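Local coordinates for protein 2-aminomuconic 6-semialdehyde dehydrogenase (Pseudomonas sp., PDB 7BZV) that catalyses the NAD+-dependent oxidation of 2-aminomuconic 6-semialdehyde to 2-aminomuconate in the meta-cleavage pathway of 2-aminophenol breakdown, at residues Ala44-Gly49 / Ser219-Ile224; Leu144-Val149 / Gly171-Val176; Lys257-Ile262 / Arg292-Arg297; Val286-Glu291 / Tyr415-Thr420; Gly327-Ser332 / Ala369-Thr374. All coordinates share one frame; numbering follows the deposited sequence.

Interaction 1: residues Ala44-Gly49 / Ser219-Ile224; sequences AAVKAG and SQHPDI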
# COMPACT_ATOMS: atom_id res chain seq x y z
N ALA B 44 -20.45 -34.57 6.22
CA ALA B 44 -19.15 -35.22 6.39
C ALA B 44 -18.03 -34.35 5.82
O ALA B 44 -16.97 -34.20 6.44
CB ALA B 44 -19.16 -36.59 5.73
N ALA B 45 -18.27 -33.74 4.67
CA ALA B 45 -17.26 -32.88 4.07
C ALA B 45 -16.95 -31.68 4.96
O ALA B 45 -15.79 -31.33 5.17
CB ALA B 45 -17.72 -32.43 2.69
N VAL B 46 -17.99 -31.03 5.50
CA VAL B 46 -17.73 -29.84 6.31
C VAL B 46 -16.94 -30.22 7.56
O VAL B 46 -16.04 -29.49 8.00
CB VAL B 46 -19.05 -29.13 6.66
CG1 VAL B 46 -18.80 -28.04 7.70
CG2 VAL B 46 -19.72 -28.49 5.39
N LYS B 47 -17.29 -31.36 8.15
CA LYS B 47 -16.62 -31.78 9.37
C LYS B 47 -15.20 -32.22 9.08
O LYS B 47 -14.29 -31.89 9.85
CB LYS B 47 -17.45 -32.88 10.04
CG LYS B 47 -18.83 -32.37 10.51
CD LYS B 47 -18.73 -31.14 11.48
CE LYS B 47 -17.48 -31.18 12.39
NZ LYS B 47 -17.12 -29.83 12.99
N ALA B 48 -14.98 -32.91 7.95
CA ALA B 48 -13.62 -33.21 7.54
C ALA B 48 -12.79 -31.94 7.31
O ALA B 48 -11.59 -31.92 7.59
CB ALA B 48 -13.63 -34.07 6.28
N GLY B 49 -13.40 -30.86 6.80
CA GLY B 49 -12.63 -29.64 6.59
C GLY B 49 -12.19 -29.02 7.91
O GLY B 49 -11.02 -28.67 8.10
N SER B 219 -24.96 -24.33 1.40
CA SER B 219 -25.33 -22.96 1.75
C SER B 219 -26.05 -22.87 3.10
O SER B 219 -25.97 -21.83 3.76
CB SER B 219 -26.22 -22.35 0.65
OG SER B 219 -27.47 -23.00 0.57
N GLN B 220 -26.73 -23.94 3.52
CA GLN B 220 -27.50 -23.98 4.76
C GLN B 220 -26.71 -24.50 5.96
O GLN B 220 -27.19 -24.40 7.10
CB GLN B 220 -28.74 -24.86 4.57
CG GLN B 220 -29.85 -24.22 3.75
CD GLN B 220 -30.99 -25.19 3.45
OE1 GLN B 220 -30.93 -26.37 3.82
NE2 GLN B 220 -32.04 -24.69 2.80
N HIS B 221 -25.55 -25.09 5.75
CA HIS B 221 -24.88 -25.78 6.83
C HIS B 221 -24.41 -24.79 7.88
O HIS B 221 -23.73 -23.80 7.55
CB HIS B 221 -23.71 -26.56 6.28
CG HIS B 221 -23.18 -27.58 7.22
ND1 HIS B 221 -22.59 -27.25 8.42
CD2 HIS B 221 -23.18 -28.93 7.16
CE1 HIS B 221 -22.22 -28.35 9.04
NE2 HIS B 221 -22.57 -29.39 8.30
N PRO B 222 -24.74 -25.00 9.15
CA PRO B 222 -24.42 -23.97 10.16
C PRO B 222 -22.92 -23.81 10.40
O PRO B 222 -22.52 -22.80 10.99
CB PRO B 222 -25.15 -24.45 11.42
CG PRO B 222 -25.29 -25.95 11.24
CD PRO B 222 -25.32 -26.22 9.74
N ASP B 223 -22.10 -24.78 9.98
CA ASP B 223 -20.66 -24.79 10.22
C ASP B 223 -19.85 -24.39 8.99
O ASP B 223 -18.61 -24.42 9.04
CB ASP B 223 -20.19 -26.17 10.70
CG ASP B 223 -20.84 -26.59 12.02
OD1 ASP B 223 -21.21 -25.68 12.79
OD2 ASP B 223 -20.94 -27.81 12.27
N ILE B 224 -20.50 -24.04 7.89
CA ILE B 224 -19.79 -23.41 6.79
C ILE B 224 -19.32 -22.03 7.24
O ILE B 224 -19.99 -21.33 8.00
CB ILE B 224 -20.72 -23.32 5.57
CG1 ILE B 224 -19.92 -23.52 4.27
CG2 ILE B 224 -21.45 -22.01 5.58
CD1 ILE B 224 -19.35 -24.92 4.09

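Interaction 2: residues Leu144-Val149 / Gly171-Val176; sequences LGVVGV and GNAVVV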
# COMPACT_ATOMS: atom_id res chain seq x y z
N LEU B 144 -10.83 -18.44 7.43
CA LEU B 144 -12.21 -18.39 7.90
C LEU B 144 -12.62 -19.71 8.50
O LEU B 144 -13.26 -19.75 9.56
CB LEU B 144 -13.12 -18.07 6.73
CG LEU B 144 -13.08 -16.61 6.24
CD1 LEU B 144 -13.93 -16.54 4.98
CD2 LEU B 144 -13.57 -15.61 7.27
N GLY B 145 -12.28 -20.81 7.84
CA GLY B 145 -12.71 -22.13 8.26
C GLY B 145 -12.86 -22.99 7.03
O GLY B 145 -11.88 -23.32 6.36
N VAL B 146 -14.08 -23.40 6.76
CA VAL B 146 -14.44 -24.24 5.63
C VAL B 146 -15.26 -23.34 4.73
O VAL B 146 -16.29 -22.79 5.16
CB VAL B 146 -15.24 -25.48 6.06
CG1 VAL B 146 -15.57 -26.34 4.86
CG2 VAL B 146 -14.45 -26.29 7.15
N VAL B 147 -14.78 -23.12 3.51
CA VAL B 147 -15.42 -22.27 2.51
C VAL B 147 -16.23 -23.14 1.56
O VAL B 147 -15.71 -24.09 0.98
CB VAL B 147 -14.37 -21.45 1.76
CG1 VAL B 147 -14.99 -20.71 0.57
CG2 VAL B 147 -13.69 -20.49 2.71
N GLY B 148 -17.52 -22.83 1.41
CA GLY B 148 -18.35 -23.51 0.43
C GLY B 148 -18.25 -22.83 -0.93
O GLY B 148 -18.40 -21.61 -1.04
N VAL B 149 -17.96 -23.63 -1.96
CA VAL B 149 -17.73 -23.13 -3.33
C VAL B 149 -18.77 -23.75 -4.24
O VAL B 149 -18.77 -24.96 -4.48
CB VAL B 149 -16.31 -23.45 -3.84
CG1 VAL B 149 -16.14 -22.93 -5.26
CG2 VAL B 149 -15.22 -22.87 -2.93
N GLY B 171 -5.55 -20.56 3.79
CA GLY B 171 -5.48 -21.66 4.75
C GLY B 171 -6.81 -22.29 5.06
O GLY B 171 -6.92 -23.04 6.04
N ASN B 172 -7.84 -21.98 4.28
CA ASN B 172 -9.13 -22.65 4.48
C ASN B 172 -9.08 -24.08 3.94
O ASN B 172 -8.23 -24.44 3.12
CB ASN B 172 -10.25 -21.91 3.75
CG ASN B 172 -10.39 -20.46 4.20
OD1 ASN B 172 -10.91 -20.16 5.29
ND2 ASN B 172 -9.96 -19.56 3.35
N ALA B 173 -10.04 -24.88 4.39
CA ALA B 173 -10.47 -26.07 3.66
C ALA B 173 -11.64 -25.67 2.78
O ALA B 173 -12.31 -24.67 3.05
CB ALA B 173 -10.91 -27.20 4.61
N VAL B 174 -11.90 -26.45 1.73
CA VAL B 174 -13.02 -26.11 0.86
C VAL B 174 -13.94 -27.31 0.68
O VAL B 174 -13.53 -28.47 0.74
CB VAL B 174 -12.58 -25.57 -0.54
CG1 VAL B 174 -11.79 -24.32 -0.37
CG2 VAL B 174 -11.81 -26.59 -1.34
N VAL B 175 -15.23 -26.99 0.51
CA VAL B 175 -16.24 -27.94 0.04
C VAL B 175 -16.81 -27.36 -1.24
O VAL B 175 -17.43 -26.29 -1.22
CB VAL B 175 -17.34 -28.18 1.07
CG1 VAL B 175 -18.35 -29.17 0.52
CG2 VAL B 175 -16.74 -28.72 2.35
N VAL B 176 -16.62 -28.09 -2.34
CA VAL B 176 -16.79 -27.57 -3.70
C VAL B 176 -17.89 -28.37 -4.36
O VAL B 176 -17.86 -29.61 -4.33
CB VAL B 176 -15.48 -27.71 -4.50
CG1 VAL B 176 -15.75 -27.85 -5.95
CG2 VAL B 176 -14.55 -26.56 -4.16

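Interaction 3: residues Lys257-Ile262 / Arg292-Arg297; sequences KNAAVI and RVYVER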
# COMPACT_ATOMS: atom_id res chain seq x y z
N LYS B 257 -26.29 -7.71 -17.94
CA LYS B 257 -26.82 -7.37 -19.28
C LYS B 257 -25.90 -6.25 -19.78
O LYS B 257 -26.19 -5.07 -19.70
CB LYS B 257 -28.28 -6.94 -19.26
CG LYS B 257 -28.81 -6.82 -20.70
CD LYS B 257 -29.29 -8.15 -21.26
CE LYS B 257 -29.78 -8.02 -22.73
NZ LYS B 257 -30.06 -9.33 -23.36
N ASN B 258 -24.73 -6.65 -20.24
CA ASN B 258 -23.61 -5.73 -20.34
C ASN B 258 -23.66 -4.93 -21.64
O ASN B 258 -24.05 -5.45 -22.69
CB ASN B 258 -22.32 -6.53 -20.29
CG ASN B 258 -22.19 -7.37 -19.03
OD1 ASN B 258 -22.41 -6.88 -17.91
ND2 ASN B 258 -21.88 -8.65 -19.20
N ALA B 259 -23.20 -3.68 -21.57
CA ALA B 259 -23.19 -2.78 -22.70
C ALA B 259 -21.82 -2.68 -23.36
O ALA B 259 -20.78 -2.63 -22.68
CB ALA B 259 -23.63 -1.38 -22.28
N ALA B 260 -21.84 -2.64 -24.68
CA ALA B 260 -20.71 -2.22 -25.50
C ALA B 260 -21.04 -0.87 -26.11
O ALA B 260 -22.14 -0.68 -26.63
CB ALA B 260 -20.45 -3.23 -26.62
N VAL B 261 -20.06 0.04 -26.08
CA VAL B 261 -20.21 1.40 -26.58
C VAL B 261 -19.12 1.64 -27.64
O VAL B 261 -17.93 1.71 -27.30
CB VAL B 261 -20.12 2.44 -25.45
CG1 VAL B 261 -20.37 3.82 -25.98
CG2 VAL B 261 -21.11 2.13 -24.38
N ILE B 262 -19.54 1.84 -28.89
CA ILE B 262 -18.63 1.94 -30.03
C ILE B 262 -18.77 3.32 -30.65
O ILE B 262 -19.81 3.65 -31.25
CB ILE B 262 -18.90 0.82 -31.04
CG1 ILE B 262 -18.77 -0.53 -30.32
CG2 ILE B 262 -17.92 0.94 -32.24
CD1 ILE B 262 -19.45 -1.64 -31.05
N ARG B 292 -26.06 -5.71 -25.18
CA ARG B 292 -26.59 -4.42 -25.61
C ARG B 292 -25.42 -3.71 -26.26
O ARG B 292 -24.38 -3.55 -25.62
CB ARG B 292 -27.16 -3.61 -24.43
CG ARG B 292 -28.28 -4.31 -23.62
CD ARG B 292 -28.10 -4.04 -22.08
NE ARG B 292 -28.20 -2.63 -21.89
CZ ARG B 292 -27.57 -1.87 -20.99
NH1 ARG B 292 -26.76 -2.33 -20.04
NH2 ARG B 292 -27.81 -0.58 -21.08
N VAL B 293 -25.56 -3.36 -27.52
CA VAL B 293 -24.49 -2.70 -28.27
C VAL B 293 -24.98 -1.36 -28.78
O VAL B 293 -25.90 -1.30 -29.60
CB VAL B 293 -24.01 -3.57 -29.44
CG1 VAL B 293 -22.94 -2.83 -30.19
CG2 VAL B 293 -23.48 -4.89 -28.96
N TYR B 294 -24.30 -0.28 -28.36
CA TYR B 294 -24.59 1.09 -28.76
C TYR B 294 -23.51 1.54 -29.75
O TYR B 294 -22.32 1.53 -29.40
CB TYR B 294 -24.66 2.01 -27.52
CG TYR B 294 -25.66 1.51 -26.49
CD1 TYR B 294 -27.01 1.85 -26.58
CD2 TYR B 294 -25.26 0.68 -25.46
CE1 TYR B 294 -27.94 1.35 -25.66
CE2 TYR B 294 -26.16 0.20 -24.54
CZ TYR B 294 -27.51 0.52 -24.65
OH TYR B 294 -28.39 0.02 -23.72
N VAL B 295 -23.91 1.91 -30.97
CA VAL B 295 -22.97 2.32 -32.00
C VAL B 295 -23.27 3.75 -32.41
O VAL B 295 -24.42 4.07 -32.74
CB VAL B 295 -23.03 1.39 -33.23
CG1 VAL B 295 -21.95 1.75 -34.25
CG2 VAL B 295 -22.94 -0.07 -32.75
N GLU B 296 -22.26 4.61 -32.37
CA GLU B 296 -22.46 6.00 -32.75
C GLU B 296 -23.00 6.08 -34.18
O GLU B 296 -22.51 5.41 -35.11
CB GLU B 296 -21.18 6.78 -32.59
CG GLU B 296 -21.43 8.27 -32.50
CD GLU B 296 -20.16 9.09 -32.44
OE1 GLU B 296 -19.04 8.55 -32.27
OE2 GLU B 296 -20.29 10.33 -32.56
N ARG B 297 -24.03 6.91 -34.35
CA ARG B 297 -24.84 6.91 -35.58
C ARG B 297 -24.02 6.91 -36.86
O ARG B 297 -24.36 6.16 -37.78
CB ARG B 297 -25.78 8.13 -35.56
CG ARG B 297 -26.86 8.21 -36.67
CD ARG B 297 -28.14 9.00 -36.20
NE ARG B 297 -29.21 8.02 -36.23
CZ ARG B 297 -30.00 7.70 -35.22
NH1 ARG B 297 -29.92 8.35 -34.07
NH2 ARG B 297 -30.88 6.74 -35.39

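Interaction 4: residues Val286-Glu291 / Tyr415-Thr420; sequences VCLCSE and YGLAAT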
# COMPACT_ATOMS: atom_id res chain seq x y z
N VAL B 286 -20.44 -16.16 -21.55
CA VAL B 286 -19.57 -15.56 -20.55
C VAL B 286 -20.42 -14.52 -19.86
O VAL B 286 -21.11 -13.74 -20.53
CB VAL B 286 -18.31 -14.94 -21.16
CG1 VAL B 286 -17.31 -14.59 -20.07
CG2 VAL B 286 -17.73 -15.94 -22.09
N CYS B 287 -20.37 -14.51 -18.53
CA CYS B 287 -21.09 -13.49 -17.78
C CYS B 287 -20.72 -12.09 -18.23
O CYS B 287 -21.48 -11.14 -17.99
CB CYS B 287 -20.81 -13.67 -16.27
SG CYS B 287 -19.07 -14.18 -15.82
N LEU B 288 -19.55 -11.93 -18.84
CA LEU B 288 -19.03 -10.62 -19.23
C LEU B 288 -19.36 -10.24 -20.68
O LEU B 288 -19.05 -9.13 -21.12
CB LEU B 288 -17.51 -10.63 -19.04
CG LEU B 288 -17.06 -11.10 -17.65
CD1 LEU B 288 -15.60 -11.43 -17.56
CD2 LEU B 288 -17.41 -9.97 -16.72
N CYS B 289 -19.96 -11.14 -21.44
CA CYS B 289 -20.30 -10.82 -22.82
C CYS B 289 -21.27 -9.64 -22.92
O CYS B 289 -22.10 -9.40 -22.05
CB CYS B 289 -20.95 -12.04 -23.49
SG CYS B 289 -19.83 -13.37 -23.94
N SER B 290 -21.18 -8.92 -24.04
CA SER B 290 -22.11 -7.85 -24.38
C SER B 290 -23.40 -8.41 -24.97
O SER B 290 -23.35 -9.24 -25.88
CB SER B 290 -21.49 -6.94 -25.44
OG SER B 290 -20.19 -6.63 -25.12
N GLU B 291 -24.55 -7.91 -24.50
CA GLU B 291 -25.83 -8.16 -25.15
C GLU B 291 -26.57 -6.89 -25.55
O GLU B 291 -27.61 -6.98 -26.21
CB GLU B 291 -26.75 -9.02 -24.25
CG GLU B 291 -26.27 -10.49 -24.22
CD GLU B 291 -27.11 -11.45 -23.38
OE1 GLU B 291 -28.17 -11.07 -22.83
OE2 GLU B 291 -26.66 -12.61 -23.25
N TYR B 415 -28.57 -4.39 -13.36
CA TYR B 415 -27.28 -5.06 -13.32
C TYR B 415 -26.12 -4.07 -13.27
O TYR B 415 -26.30 -2.84 -13.19
CB TYR B 415 -27.14 -5.96 -14.54
CG TYR B 415 -28.10 -7.10 -14.53
CD1 TYR B 415 -27.96 -8.14 -13.59
CD2 TYR B 415 -29.16 -7.17 -15.45
CE1 TYR B 415 -28.83 -9.21 -13.57
CE2 TYR B 415 -30.06 -8.24 -15.42
CZ TYR B 415 -29.88 -9.26 -14.48
OH TYR B 415 -30.73 -10.33 -14.45
N GLY B 416 -24.90 -4.62 -13.36
CA GLY B 416 -23.71 -3.83 -13.53
C GLY B 416 -22.45 -4.63 -13.37
O GLY B 416 -21.60 -4.40 -12.47
N LEU B 417 -22.30 -5.57 -14.31
CA LEU B 417 -21.13 -6.42 -14.27
C LEU B 417 -19.97 -5.82 -15.04
O LEU B 417 -18.90 -5.62 -14.46
CB LEU B 417 -21.42 -7.81 -14.82
CG LEU B 417 -20.28 -8.80 -14.55
CD1 LEU B 417 -19.86 -8.86 -13.09
CD2 LEU B 417 -20.72 -10.20 -15.03
N ALA B 418 -20.14 -5.59 -16.35
CA ALA B 418 -19.06 -5.18 -17.24
C ALA B 418 -19.52 -4.25 -18.35
O ALA B 418 -20.71 -4.18 -18.69
CB ALA B 418 -18.37 -6.39 -17.89
N ALA B 419 -18.53 -3.55 -18.94
CA ALA B 419 -18.73 -2.75 -20.13
C ALA B 419 -17.47 -2.80 -21.00
O ALA B 419 -16.38 -3.10 -20.52
CB ALA B 419 -19.06 -1.29 -19.81
N THR B 420 -17.66 -2.57 -22.31
CA THR B 420 -16.53 -2.46 -23.24
C THR B 420 -16.77 -1.26 -24.15
O THR B 420 -17.82 -1.15 -24.79
CB THR B 420 -16.34 -3.76 -24.04
OG1 THR B 420 -15.22 -3.62 -24.95
CG2 THR B 420 -17.59 -4.12 -24.82

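Interaction 5: residues Gly327-Ser332 / Ala369-Thr374; sequences GPLISS and AWVEPT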
# COMPACT_ATOMS: atom_id res chain seq x y z
N GLY B 327 -18.99 -23.37 -30.51
CA GLY B 327 -19.62 -24.66 -30.29
C GLY B 327 -21.08 -24.52 -29.94
O GLY B 327 -21.70 -23.47 -30.13
N PRO B 328 -21.67 -25.61 -29.43
CA PRO B 328 -23.07 -25.56 -28.98
C PRO B 328 -23.19 -24.72 -27.71
O PRO B 328 -22.20 -24.24 -27.17
CB PRO B 328 -23.41 -27.04 -28.72
CG PRO B 328 -22.08 -27.62 -28.27
CD PRO B 328 -21.01 -26.86 -29.03
N LEU B 329 -24.42 -24.51 -27.27
CA LEU B 329 -24.70 -24.04 -25.92
C LEU B 329 -24.47 -25.17 -24.92
O LEU B 329 -24.16 -26.31 -25.28
CB LEU B 329 -26.13 -23.51 -25.84
CG LEU B 329 -26.47 -22.30 -26.71
CD1 LEU B 329 -27.89 -21.86 -26.45
CD2 LEU B 329 -25.44 -21.18 -26.44
N ILE B 330 -24.64 -24.89 -23.62
CA ILE B 330 -24.25 -25.87 -22.62
C ILE B 330 -25.18 -27.08 -22.57
O ILE B 330 -24.75 -28.19 -22.25
CB ILE B 330 -24.19 -25.23 -21.22
CG1 ILE B 330 -23.73 -26.24 -20.16
CG2 ILE B 330 -25.59 -24.75 -20.85
CD1 ILE B 330 -22.36 -26.81 -20.37
N SER B 331 -26.47 -26.87 -22.81
CA SER B 331 -27.43 -27.96 -22.65
C SER B 331 -28.69 -27.69 -23.46
O SER B 331 -29.00 -26.55 -23.83
CB SER B 331 -27.83 -28.11 -21.20
OG SER B 331 -28.63 -26.99 -20.86
N SER B 332 -29.46 -28.77 -23.67
CA SER B 332 -30.76 -28.64 -24.34
C SER B 332 -31.66 -27.66 -23.59
O SER B 332 -32.38 -26.88 -24.20
CB SER B 332 -31.45 -30.02 -24.43
OG SER B 332 -31.60 -30.59 -23.14
N ALA B 369 -27.08 -29.32 -28.65
CA ALA B 369 -27.78 -28.12 -28.24
C ALA B 369 -27.24 -26.87 -28.93
O ALA B 369 -26.80 -25.92 -28.26
CB ALA B 369 -27.69 -27.96 -26.72
N TRP B 370 -27.31 -26.84 -30.26
CA TRP B 370 -26.69 -25.76 -31.00
C TRP B 370 -27.66 -24.60 -31.26
O TRP B 370 -28.88 -24.78 -31.33
CB TRP B 370 -26.15 -26.26 -32.34
CG TRP B 370 -25.14 -27.37 -32.26
CD1 TRP B 370 -25.37 -28.69 -31.99
CD2 TRP B 370 -23.73 -27.24 -32.47
NE1 TRP B 370 -24.20 -29.39 -32.00
CE2 TRP B 370 -23.17 -28.53 -32.29
CE3 TRP B 370 -22.89 -26.18 -32.79
CZ2 TRP B 370 -21.81 -28.77 -32.44
CZ3 TRP B 370 -21.54 -26.42 -32.93
CH2 TRP B 370 -21.01 -27.70 -32.75
N VAL B 371 -27.09 -23.41 -31.44
CA VAL B 371 -27.83 -22.22 -31.84
C VAL B 371 -26.92 -21.31 -32.68
O VAL B 371 -25.71 -21.31 -32.52
CB VAL B 371 -28.37 -21.48 -30.59
CG1 VAL B 371 -27.20 -20.93 -29.77
CG2 VAL B 371 -29.31 -20.40 -31.00
N GLU B 372 -27.53 -20.51 -33.55
CA GLU B 372 -26.78 -19.60 -34.41
C GLU B 372 -26.37 -18.32 -33.68
O GLU B 372 -27.17 -17.74 -32.92
CB GLU B 372 -27.62 -19.22 -35.62
CG GLU B 372 -27.92 -20.37 -36.55
CD GLU B 372 -28.81 -19.94 -37.69
OE1 GLU B 372 -29.70 -19.09 -37.45
OE2 GLU B 372 -28.61 -20.45 -38.80
N PRO B 373 -25.19 -17.80 -33.97
CA PRO B 373 -24.85 -16.44 -33.52
C PRO B 373 -25.82 -15.44 -34.13
O PRO B 373 -26.08 -15.46 -35.34
CB PRO B 373 -23.42 -16.25 -34.02
CG PRO B 373 -23.26 -17.24 -35.18
CD PRO B 373 -24.14 -18.40 -34.82
N THR B 374 -26.37 -14.56 -33.30
CA THR B 374 -27.57 -13.81 -33.65
C THR B 374 -27.37 -12.34 -33.30
O THR B 374 -26.79 -12.00 -32.26
CB THR B 374 -28.79 -14.43 -32.96
OG1 THR B 374 -28.93 -15.79 -33.39
CG2 THR B 374 -30.10 -13.68 -33.25
O HOH W 1 -24.19 -23.02 -31.01

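Interaction 1: residues Ala44-Gly49 / Ser219-Ile224
Val46 and His221 meet tip to tip, and this is the tight half of the contact. The valine lays its CG1 methyl over one face of the imidazole, offset toward the rim, with CG1 4.0 Å from the ring centroid in a CH-pi contact. A branched aliphatic residue suits the place because both methyls bear on the ring and each has a further neighbour: CG1 reaches Asp223 CB at 3.8 Å, while CG2 touches Ile224 CD1 at 3.8 Å. The backbone N of Asp223, in the plane of the imidazole, donates to His221 ND1 at 3.0 Å, which restrains the ring's rotation, and NE2 has a weak hydrogen bond to Asp43. Histidine therefore does two jobs, offering a flat face to Val46 and closing its own loop.

That loop is a type I beta turn from His221 to Ile224, which follows directly on helix 214-220 and brings its residues against the flank of helix 39-52 in the aldehyde dehydrogenase fold.

On the solvent side the fit slackens. Lys47, bent at chi2 and chi3, passes Asp223 at a slant, yet Lys47 NZ stays 4.4 Å from Asp223 OD2, too far for a salt bridge; any attraction is probably modest. The aspartate spends its other oxygen, OD1, on a salt bridge to Arg414 of the second subunit, and its backbone O accepts from His50.

Interaction 2: residues Leu144-Val149 / Gly171-Val176
Val146 to Val149 and Ala173 to Val176 run side by side as parallel strands, 25° apart, held by a ladder of backbone bonds such as Val147 N to Ala173 O at 3.0 Å and Val149 N to Val175 O at 2.8 Å. Ahead of the ladder Asn172 extends the pairing through its side chain: Gly145 N donates to Asn172 OD1 at 3.0 Å from within the plane of the amide carbonyl, with an N-H...O angle of 165°, and Leu144 N adds a weak bond. Its ND2 gives to Tyr475 O and Ala167 O, so asparagine, able to accept and donate at once, satisfies both ends of its buried amide. Gly145 adopts backbone angles at which a CB would press on the preceding carbonyl O.

Apart from Gly148 and Ala173 the strand residues are beta-branched valines. On one face Val146 CG1 meets Val175 CG2 at 3.7 Å; on the other, Val149 and Val176 lie alongside each other, with Val149 CB 3.6 Å from Val176 CG2. With CG1 of Val147 anti to the backbone N (chi1 171°), CG2 turns to the Asn172 amide.

With helix 156-169 between them the two strands make a beta-alpha-beta crossover of what is, as in its relatives, the Rossmann-like cofactor domain. The helix, ended at Gly171 by a Schellman motif, packs on Val174 and Val176, helix 39-52 lies against Val146 and Val175, and strand 226-230 continues the sheet beyond Gly148.

Interaction 3: residues Lys257-Ile262 / Arg292-Arg297
Arg292 reaches back across the strand pair to grip the main chain of Lys257: its NH1 points straight at Lys257 O, 2.8 Å away, with an N-H...O angle of 175°. The two strands are the parallel arms of a beta-alpha-beta unit, strand 258-262, helix 268-280 and strand 290-296, within the sheet of the aldehyde dehydrogenase catalytic domain. Lys257 O lies in the guanidinium plane, while Ala259 CB sits over one face of that group. The arginine bends at chi2 and chi3, and the small side chain of Ala259 lets the guanidinium fold over it. Ala259 CB also touches the edge of the Tyr294 ring, 3.7 Å from CE2.

Backbone bonds continue the register, among them Tyr294 N to Ala260 O at 2.8 Å and Glu296 N to Ile262 O at 2.9 Å. On the opposite face of the sheet, Ile262 stretches its long branch so that CD1 meets Val293 CG1 at 3.8 Å and Val295 CG2 at 4.2 Å; helices 268-280 and 297-312 pack against this apolar patch.

A second shell holds the polar ends. Lys257 crosses the aliphatic part of Arg292 and carries its NZ on to a salt bridge with Glu291, with Glu388 O and Val385 O as further acceptors, and NH2 of Arg292 binds Ala410 O. Within its own strand the arginine has one more brace, the phenol of Tyr294: Arg292 NH2 donates to Tyr294 OH at 2.8 Å, with the oxygen tilted 27° from the guanidinium plane.

Interaction 4: residues Val286-Glu291 / Tyr415-Thr420
Leu417 and Leu288 make the apolar part of this contact, crossing at about a right angle with their CD2 methyls 3.7 Å apart. Leu288 CD2 also rests on Ala418 CB at 3.9 Å, where a small residue lets the leucine come close to the strand. The Leu417 methyl CD2 does more: it touches Cys287 CB at 3.7 Å and abuts Cys287 O at 3.2 Å, a snug fit against the type I turn from Val286 to Cys289. That turn probably corresponds to the loop that carries the nucleophilic cysteine in aldehyde dehydrogenases.

Between polar and apolar groups, Ser290 OG meets Thr420 CG2 at 3.6 Å. The threonine turns OG1 anti to its backbone N (chi1 180°), which presents the methyl to the serine and lets OG1 bond Thr445 O.

No hydrogen bond joins the two segments directly; Asn258 links them, its ND2 donating to Cys287 O and Cys289 O and its OD1 accepting from Ala418 N. Strand 258-262 lies between strands 290-296 and 418-422 in the sheet, helix 268-280 packs on Ser290 and Thr420, and strand 440-443 borders Leu288 and Ala418.

Interaction 5: residues Gly327-Ser332 / Ala369-Thr374
Trp370 lays one face of its indole on Pro328, whose CB stands 3.8 Å from the centroid of the five-membered ring and 11° off its normal. This is a CH-pi contact, and proline suits it because its compact ring brings C-H groups close to the indole face. Over the six-membered part of the same face lie Pro328 CD, 3.8 Å from Trp370 CH2, and the imide N. At the indole's edge NE1 donates to Ile26 O. The rings of Trp370 and Phe361 are edge-to-face.

One direct hydrogen bond crosses the contact, Leu329 N to Ala369 O at 2.9 Å, with the donor tilted 32° from the carbonyl plane. A water bridges a second pair: it donates to Gly327 O at 2.7 Å and accepts from Val371 N at 3.0 Å. Val371 has CG1 in the crowded position between backbone N and carbonyl carbon (chi1 66°), which drives that methyl into Leu329, with Val371 CG1 to Leu329 CG 3.4 Å, tighter than usual contact. Small Ala369 tucks its CB against Ser331 C at 3.4 Å.

Ser331 is the N-cap of helix 332-348, its OG bonded to His334 N and to a glycerol. Leu329 and Val371 pack on that helix, through Val338 and through Leu339 and Phe342, and the loop 369-374 leads into strand 374-377 of the catalytic-domain sheet.

The contacts form two close pairs and one that stands apart. Interactions 1 and 2, centres 9 Å apart, touch where helix 39-52 and Ile224 lean on the cofactor-domain sheet. Interactions 3 and 4, centres 11 Å apart, share strand 290-296 and the catalytic-domain sheet, and their segments alternate along the chain. Interaction 5 falls within the span between the segments of interaction 4, about 19 Å from it between centres; interaction 2 falls within that of interaction 1, and both precede the others. About 39 Å separates the centres of interactions 2 and 3, consistent with distinct cofactor and catalytic domains. Interaction 1 alone touches a second subunit, at its Arg414, in an enzyme whose tetramer is required for NAD+ binding.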